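Local coordinates for protein motility-associated killing factor MakB (Vibrio cholerae serotype O1, PDB 6W1W) that probably acts as one component of a tripartite cytotoxin whose subunits structurally resemble alpha-pore-forming toxins, at residues A[163-167]-A[257-262]; A[166-170]-A[238-242]. All blocks are in the same frame, centred on the assembly; numbering follows the deposited sequence.

Both contacts use helix 157-176, and their centres lie about 9 Å apart on the same side of the chain's centre. Interaction 1 (163-167 with 257-262) sets this helix against helix 251-270 at 43°; interaction 2 (166-170 with 238-242) sets it against helix 233-245, nearly antiparallel at 164°. Helices 233-245 and 251-270 are consecutive in the chain, and helix 157-176 contacts both. I167 is the shared hydrophobic residue: its CD1 lies 3.7 Å from I258 CG1, and its CG1 3.8 Å from L242 CD2. E166 also belongs to both ranges but makes contact in interaction 2 alone. The contacts adjoin directly, I163 O lying 4.0 Å from L242 CD1.

Interaction 1 of 2, residues A[163-167]-A[257-262]; sequences IATEI and AITKAI
This is a buried, apolar helix-helix crossing of same-direction helices in MakB, whose chain resembles the alpha-pore-forming toxins; it joins helix 157-176 to helix 251-270 close to the strands of the sheet. Both segments are helical: I167 N bonds to I163 O (3.1 Å) and I262 N to I258 O (3.1 Å), while the hydrogen bonds of A261 N to A257 O (3.4 Å) and I258 O (3.0 Å) are weak. The short axes approach to 8.1 Å, with a signed crossing angle of -43°. A164 CA and A257 CA set the register, 4.9 Å apart. This closeness follows from the small residues at the crossing: A257 and A261, one turn apart, both point toward 163-167, while A164 meets them from the other helix.

A257 CB lies 3.7 Å from I163 CB, and A164 CB sits 3.4 Å from A257 O. One turn on, A261 CB reaches A164 O at 3.5 Å and A164 CB at 4.2 Å. I167, in the m,t rotamer, points across the interface and has the largest covered area of any residue here, 66 Å²; its CG2 is 3.7 Å from A261 CB and 4.4 Å from I262 CD1. The contact buries 301 Å² in all, through van der Waals packing. Beyond it, Y201 of strand 193-203 touches I167, I258 and I262, so the helix pair rests against the sheet. At the more exposed border K260 makes a cation-pi contact with W150, and K260 CG comes within 4.1 Å of A164 CB. On the buried side, I167 CD1 meets I258 CG1 at 3.7 Å.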
loop_
_atom_site.group_PDB
_atom_site.type_symbol
_atom_site.label_atom_id
_atom_site.label_comp_id
_atom_site.label_asym_id
_atom_site.label_seq_id
_atom_site.Cartn_x
_atom_site.Cartn_y
_atom_site.Cartn_z
ATOM N N ILE A 163 -10.191 -25.655 6.220
ATOM C CA ILE A 163 -8.978 -25.126 6.835
ATOM C C ILE A 163 -8.498 -23.884 6.093
ATOM O O ILE A 163 -8.056 -22.909 6.711
ATOM C CB ILE A 163 -7.891 -26.211 6.891
ATOM C CG1 ILE A 163 -8.340 -27.363 7.789
ATOM C CG2 ILE A 163 -6.578 -25.626 7.391
ATOM C CD1 ILE A 163 -7.318 -28.464 7.907
ATOM N N ALA A 164 -8.577 -23.894 4.761
ATOM C CA ALA A 164 -8.159 -22.721 3.996
ATOM C C ALA A 164 -9.133 -21.561 4.170
ATOM O O ALA A 164 -8.714 -20.395 4.166
ATOM C CB ALA A 164 -8.007 -23.077 2.517
ATOM N N THR A 165 -10.426 -21.857 4.335
ATOM C CA THR A 165 -11.417 -20.804 4.535
ATOM C C THR A 165 -11.304 -20.183 5.921
ATOM O O THR A 165 -11.570 -18.985 6.087
ATOM C CB THR A 165 -12.832 -21.353 4.326
ATOM O OG1 THR A 165 -12.873 -22.144 3.130
ATOM C CG2 THR A 165 -13.842 -20.220 4.213
ATOM N N GLU A 166 -10.905 -20.975 6.917
ATOM C CA GLU A 166 -10.770 -20.457 8.274
ATOM C C GLU A 166 -9.545 -19.566 8.403
ATOM O O GLU A 166 -9.599 -18.511 9.051
ATOM C CB GLU A 166 -10.698 -21.613 9.272
ATOM C CG GLU A 166 -11.247 -21.278 10.641
ATOM C CD GLU A 166 -12.550 -20.509 10.553
ATOM O OE1 GLU A 166 -12.660 -19.448 11.202
ATOM O OE2 GLU A 166 -13.459 -20.952 9.818
ATOM N N ILE A 167 -8.430 -19.980 7.799
ATOM C CA ILE A 167 -7.226 -19.158 7.786
ATOM C C ILE A 167 -7.505 -17.829 7.096
ATOM O O ILE A 167 -7.012 -16.773 7.515
ATOM C CB ILE A 167 -6.076 -19.929 7.112
ATOM C CG1 ILE A 167 -5.669 -21.128 7.972
ATOM C CG2 ILE A 167 -4.889 -19.019 6.859
ATOM C CD1 ILE A 167 -4.802 -22.141 7.246
ATOM N N ALA A 257 -3.672 -27.079 2.677
ATOM C CA ALA A 257 -4.733 -26.114 2.939
ATOM C C ALA A 257 -4.170 -24.786 3.433
ATOM O O ALA A 257 -4.679 -23.717 3.072
ATOM C CB ALA A 257 -5.723 -26.696 3.945
ATOM N N ILE A 258 -3.121 -24.830 4.258
ATOM C CA ILE A 258 -2.508 -23.599 4.756
ATOM C C ILE A 258 -1.974 -22.761 3.600
ATOM O O ILE A 258 -2.346 -21.591 3.437
ATOM C CB ILE A 258 -1.398 -23.922 5.773
ATOM C CG1 ILE A 258 -2.001 -24.513 7.052
ATOM C CG2 ILE A 258 -0.561 -22.675 6.067
ATOM C CD1 ILE A 258 -0.984 -24.876 8.117
ATOM N N THR A 259 -1.103 -23.359 2.772
ATOM C CA THR A 259 -0.408 -22.612 1.723
ATOM C C THR A 259 -1.381 -22.018 0.711
ATOM O O THR A 259 -1.178 -20.897 0.232
ATOM C CB THR A 259 0.611 -23.511 1.016
ATOM O OG1 THR A 259 -0.041 -24.688 0.520
ATOM C CG2 THR A 259 1.723 -23.916 1.968
ATOM N N LYS A 260 -2.443 -22.752 0.373
ATOM C CA LYS A 260 -3.444 -22.212 -0.540
ATOM C C LYS A 260 -4.034 -20.909 -0.009
ATOM O O LYS A 260 -4.262 -19.968 -0.777
ATOM C CB LYS A 260 -4.529 -23.260 -0.789
ATOM C CG LYS A 260 -5.932 -22.722 -1.010
ATOM C CD LYS A 260 -6.091 -22.059 -2.362
ATOM C CE LYS A 260 -7.554 -21.943 -2.754
ATOM N NZ LYS A 260 -8.129 -23.260 -3.155
ATOM N N ALA A 261 -4.251 -20.818 1.307
ATOM C CA ALA A 261 -4.836 -19.608 1.881
ATOM C C ALA A 261 -3.840 -18.455 1.947
ATOM O O ALA A 261 -4.231 -17.295 1.771
ATOM C CB ALA A 261 -5.392 -19.902 3.274
ATOM N N ILE A 262 -2.561 -18.743 2.197
ATOM C CA ILE A 262 -1.546 -17.691 2.166
ATOM C C ILE A 262 -1.435 -17.098 0.763
ATOM O O ILE A 262 -1.356 -15.874 0.594
ATOM C CB ILE A 262 -0.194 -18.234 2.659
ATOM C CG1 ILE A 262 -0.390 -19.028 3.948
ATOM C CG2 ILE A 262 0.788 -17.092 2.887
ATOM C CD1 ILE A 262 -0.977 -18.211 5.072
#

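Interaction 2 of 2, residues A[166-170]-A[238-242]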
loop_
_atom_site.group_PDB
_atom_site.type_symbol
_atom_site.label_atom_id
_atom_site.label_comp_id
_atom_site.label_asym_id
_atom_site.label_seq_id
_atom_site.Cartn_x
_atom_site.Cartn_y
_atom_site.Cartn_z
ATOM N N GLU A 166 -10.905 -20.975 6.917
ATOM C CA GLU A 166 -10.770 -20.457 8.274
ATOM C C GLU A 166 -9.545 -19.566 8.403
ATOM O O GLU A 166 -9.599 -18.511 9.051
ATOM C CB GLU A 166 -10.698 -21.613 9.272
ATOM C CG GLU A 166 -11.247 -21.278 10.641
ATOM C CD GLU A 166 -12.550 -20.509 10.553
ATOM O OE1 GLU A 166 -12.660 -19.448 11.202
ATOM O OE2 GLU A 166 -13.459 -20.952 9.818
ATOM N N ILE A 167 -8.430 -19.980 7.799
ATOM C CA ILE A 167 -7.226 -19.158 7.786
ATOM C C ILE A 167 -7.505 -17.829 7.096
ATOM O O ILE A 167 -7.012 -16.773 7.515
ATOM C CB ILE A 167 -6.076 -19.929 7.112
ATOM C CG1 ILE A 167 -5.669 -21.128 7.972
ATOM C CG2 ILE A 167 -4.889 -19.019 6.859
ATOM C CD1 ILE A 167 -4.802 -22.141 7.246
ATOM N N GLY A 168 -8.317 -17.859 6.036
ATOM C CA GLY A 168 -8.709 -16.626 5.377
ATOM C C GLY A 168 -9.705 -15.816 6.175
ATOM O O GLY A 168 -9.721 -14.584 6.088
ATOM N N SER A 169 -10.553 -16.485 6.954
ATOM C CA SER A 169 -11.449 -15.758 7.849
ATOM C C SER A 169 -10.678 -15.160 9.021
ATOM O O SER A 169 -10.898 -14.000 9.391
ATOM C CB SER A 169 -12.560 -16.683 8.342
ATOM O OG SER A 169 -13.644 -15.945 8.875
ATOM N N LEU A 170 -9.755 -15.934 9.602
ATOM C CA LEU A 170 -8.898 -15.411 10.660
ATOM C C LEU A 170 -8.115 -14.187 10.194
ATOM O O LEU A 170 -8.003 -13.199 10.927
ATOM C CB LEU A 170 -7.950 -16.506 11.152
ATOM C CG LEU A 170 -6.758 -16.125 12.039
ATOM C CD1 LEU A 170 -7.203 -15.364 13.273
ATOM C CD2 LEU A 170 -5.961 -17.364 12.438
ATOM N N ASP A 238 -12.285 -17.502 15.373
ATOM C CA ASP A 238 -11.608 -18.083 14.220
ATOM C C ASP A 238 -10.395 -18.899 14.646
ATOM O O ASP A 238 -10.124 -19.959 14.071
ATOM C CB ASP A 238 -11.196 -16.985 13.237
ATOM C CG ASP A 238 -12.391 -16.301 12.595
ATOM O OD1 ASP A 238 -13.468 -16.933 12.526
ATOM O OD2 ASP A 238 -12.256 -15.138 12.154
ATOM N N LEU A 239 -9.662 -18.424 15.657
ATOM C CA LEU A 239 -8.527 -19.180 16.178
ATOM C C LEU A 239 -8.958 -20.535 16.727
ATOM O O LEU A 239 -8.293 -21.549 16.491
ATOM C CB LEU A 239 -7.816 -18.374 17.263
ATOM C CG LEU A 239 -6.688 -17.440 16.822
ATOM C CD1 LEU A 239 -6.441 -16.354 17.866
ATOM C CD2 LEU A 239 -5.420 -18.238 16.570
ATOM N N ASP A 240 -10.064 -20.574 17.475
ATOM C CA ASP A 240 -10.500 -21.834 18.070
ATOM C C ASP A 240 -11.090 -22.764 17.022
ATOM O O ASP A 240 -10.864 -23.978 17.066
ATOM C CB ASP A 240 -11.512 -21.573 19.188
ATOM C CG ASP A 240 -10.853 -21.182 20.500
ATOM O OD1 ASP A 240 -9.606 -21.111 20.551
ATOM O OD2 ASP A 240 -11.586 -20.947 21.484
ATOM N N LYS A 241 -11.849 -22.214 16.071
ATOM C CA LYS A 241 -12.420 -23.029 15.004
ATOM C C LYS A 241 -11.325 -23.706 14.187
ATOM O O LYS A 241 -11.481 -24.855 13.753
ATOM C CB LYS A 241 -13.305 -22.156 14.114
ATOM C CG LYS A 241 -14.293 -22.907 13.240
ATOM C CD LYS A 241 -15.078 -21.931 12.374
ATOM C CE LYS A 241 -16.468 -22.448 12.035
ATOM N NZ LYS A 241 -17.403 -22.401 13.208
ATOM N N LEU A 242 -10.201 -23.011 13.983
ATOM C CA LEU A 242 -9.107 -23.561 13.189
ATOM C C LEU A 242 -8.467 -24.757 13.884
ATOM O O LEU A 242 -8.231 -25.794 13.256
ATOM C CB LEU A 242 -8.072 -22.472 12.909
ATOM C CG LEU A 242 -6.911 -22.852 11.987
ATOM C CD1 LEU A 242 -7.427 -23.392 10.663
ATOM C CD2 LEU A 242 -5.984 -21.667 11.753
#
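This antiparallel helix-helix packing (164°, axes 9.3 Å apart) joins helix 157-176 to helix 233-245, which follows strand 209-220 in the chain. Within 238-242, the first residue, D238, points toward 166-170: D238 CA lies 5.2 Å from L170 CA, and D238 CB 3.9 Å from L170 CB. Its carboxylate meets acceptors: D238 OD1 is 3.0 Å from E166 OE1, a close like-charge pair, and D238 OD2 is 3.3 Å from S169 O. S173 OG, hydrogen-bonded to L170 O, also makes a weak hydrogen bond with D238 OD2. L239 follows, L239 CG 4.1 Å from L170 CD1. K241 runs beside E166, K241 CD being 3.2 Å from E166 OE2, but its end leads away. L242 CA lies 6.0 Å from E166 CA; L242 CD2 packs on I167 CG1 at 3.8 Å and on L170 CD2 at 4.4 Å. Of the 407 Å² interface, the polar side of E166 (itself buried), D238, S169 and K241 lies beside packed I167, L170, L239 and L242, joined by E166 CB to L242 CD1, 4.0 Å. Helix 157-176 also touches helix 251-270, I167 meeting I258 and A261, while T347, in the loop before strand 351-354, packs against L170 and L239.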